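Long-range contact in arylesterase (Agrobacterium tumefaciens, PDB 3DCI), which probably hydrolyses ester bonds as a zinc-binding member of the SGNH (GDSL-like) hydrolase family: residues F194-A200 / A217-L222. Numbering follows the deposited sequence.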
loop_
_atom_site.group_PDB
_atom_site.type_symbol
_atom_site.label_atom_id
_atom_site.label_comp_id
_atom_site.label_asym_id
_atom_site.label_seq_id
_atom_site.Cartn_x
_atom_site.Cartn_y
_atom_site.Cartn_z
ATOM N N PHE A 194 10.556 27.133 -15.427
ATOM C CA PHE A 194 11.286 27.154 -16.689
ATOM C C PHE A 194 10.662 26.176 -17.673
ATOM O O PHE A 194 10.282 25.073 -17.284
ATOM C CB PHE A 194 12.758 26.806 -16.459
ATOM C CG PHE A 194 13.620 26.984 -17.685
ATOM C CD1 PHE A 194 14.093 28.233 -18.035
ATOM C CD2 PHE A 194 13.977 25.898 -18.463
ATOM C CE1 PHE A 194 14.883 28.397 -19.150
ATOM C CE2 PHE A 194 14.775 26.067 -19.583
ATOM C CZ PHE A 194 15.213 27.300 -19.924
ATOM N N ASP A 195 10.535 26.598 -18.930
ATOM C CA ASP A 195 10.063 25.723 -19.999
ATOM C C ASP A 195 11.230 25.070 -20.742
ATOM O O ASP A 195 11.864 25.692 -21.577
ATOM C CB ASP A 195 9.185 26.493 -20.983
ATOM C CG ASP A 195 8.623 25.594 -22.088
ATOM O OD1 ASP A 195 8.660 24.338 -21.959
ATOM O OD2 ASP A 195 8.154 26.135 -23.093
ATOM N N ALA A 196 11.500 23.794 -20.445
ATOM C CA ALA A 196 12.582 23.050 -21.118
ATOM C C ALA A 196 12.344 22.936 -22.616
ATOM O O ALA A 196 13.299 22.793 -23.372
ATOM C CB ALA A 196 12.766 21.659 -20.497
ATOM N N GLY A 197 11.082 23.010 -23.048
ATOM C CA GLY A 197 10.745 23.044 -24.471
ATOM C C GLY A 197 11.244 24.274 -25.214
ATOM O O GLY A 197 11.284 24.277 -26.434
ATOM N N SER A 198 11.593 25.331 -24.484
ATOM C CA SER A 198 12.099 26.553 -25.095
ATOM C C SER A 198 13.533 26.387 -25.570
ATOM O O SER A 198 14.003 27.214 -26.321
ATOM C CB SER A 198 12.040 27.733 -24.109
ATOM O OG SER A 198 12.926 27.509 -23.009
ATOM N N VAL A 199 14.231 25.355 -25.094
ATOM C CA VAL A 199 15.619 25.091 -25.474
ATOM C C VAL A 199 15.893 23.691 -26.027
ATOM O O VAL A 199 16.995 23.448 -26.525
ATOM C CB VAL A 199 16.629 25.325 -24.303
ATOM C CG1 VAL A 199 16.583 26.779 -23.812
ATOM C CG2 VAL A 199 16.415 24.323 -23.165
ATOM N N ALA A 200 14.913 22.790 -25.977
ATOM C CA ALA A 200 15.130 21.397 -26.356
ATOM C C ALA A 200 13.870 20.862 -26.971
ATOM O O ALA A 200 12.771 21.256 -26.564
ATOM C CB ALA A 200 15.478 20.556 -25.124
ATOM N N ALA A 217 21.604 20.675 -23.501
ATOM C CA ALA A 217 21.104 22.049 -23.672
ATOM C C ALA A 217 20.141 22.444 -22.533
ATOM O O ALA A 217 20.074 23.611 -22.146
ATOM C CB ALA A 217 20.455 22.229 -25.024
ATOM N N ILE A 218 19.431 21.472 -21.967
ATOM C CA ILE A 218 18.592 21.748 -20.809
ATOM C C ILE A 218 19.448 22.097 -19.586
ATOM O O ILE A 218 19.159 23.075 -18.874
ATOM C CB ILE A 218 17.618 20.581 -20.503
ATOM C CG1 ILE A 218 16.580 20.465 -21.623
ATOM C CG2 ILE A 218 16.915 20.765 -19.136
ATOM C CD1 ILE A 218 15.665 19.249 -21.493
ATOM N N GLY A 219 20.493 21.316 -19.333
ATOM C CA GLY A 219 21.352 21.593 -18.183
ATOM C C GLY A 219 22.033 22.953 -18.309
ATOM O O GLY A 219 22.155 23.682 -17.338
ATOM N N ARG A 220 22.476 23.285 -19.516
ATOM C CA ARG A 220 23.116 24.574 -19.765
ATOM C C ARG A 220 22.151 25.741 -19.546
ATOM O O ARG A 220 22.511 26.712 -18.888
ATOM C CB ARG A 220 23.701 24.594 -21.168
ATOM C CG ARG A 220 25.096 23.973 -21.194
ATOM C CD ARG A 220 25.578 23.352 -22.538
ATOM N NE ARG A 220 25.256 24.051 -23.793
ATOM C CZ ARG A 220 25.374 25.361 -24.038
ATOM N NH1 ARG A 220 25.070 25.814 -25.251
ATOM N NH2 ARG A 220 25.802 26.226 -23.111
ATOM N N ALA A 221 20.926 25.600 -20.069
ATOM C CA ALA A 221 19.881 26.631 -19.996
ATOM C C ALA A 221 19.391 26.859 -18.557
ATOM O O ALA A 221 19.036 27.981 -18.187
ATOM C CB ALA A 221 18.686 26.249 -20.902
ATOM N N LEU A 222 19.385 25.809 -17.750
ATOM C CA LEU A 222 18.956 25.931 -16.338
ATOM C C LEU A 222 19.938 26.668 -15.425
ATOM O O LEU A 222 19.550 27.138 -14.360
ATOM C CB LEU A 222 18.637 24.553 -15.731
ATOM C CG LEU A 222 17.347 23.897 -16.247
ATOM C CD1 LEU A 222 17.182 22.510 -15.656
ATOM C CD2 LEU A 222 16.122 24.754 -15.900
#
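F194 lays its ring against A221 and L222 of helix 212-229, joining strand 192-195, at one edge of the parallel sheet, to the last helix of this SGNH-hydrolase fold, a three-layer alpha/beta/alpha sandwich. No hydrogen bond crosses between 194-200 and 217-222; the two segments bury 331 Å² together, largely through apolar side chains. With CG anti to the backbone N (chi1 -172°), the F194 ring extends to the helix, where CD2 meets L222 CD2 at 3.5 Å and CZ meets A221 CB at 3.8 Å. Both methyls approach the ring obliquely. L222 also touches L151, W51 and L55, tying the junction to strand 149-154 and helix 51-59. F194 lies about 10 Å, measured from its side chain, from the zinc ion bound by H192 and D228.

The CB of D195 points away from the helix, and the side chain shapes the turn instead: its OD1 accepts from G197 N at 3.0 Å in an Asx turn, the donor coming from above the carboxylate plane, 64° out of it. Its backbone O accepts from S198 N and, at a short distance, from S198 OG. Where the 3-10 segment 196-198 starts, I218 CD1 reaches to 3.9 Å from A196 CB.

V199 straddles the A221 methyl, its two branches almost equally close: CG1 at 3.6 Å from A221 CB and CG2 at 3.7 Å. A200 packs on I218, and P156 touches both of these and A196. I218 CG1, anti to its carbonyl carbon (chi1 -68°), comes to 3.7 Å from A200 CB.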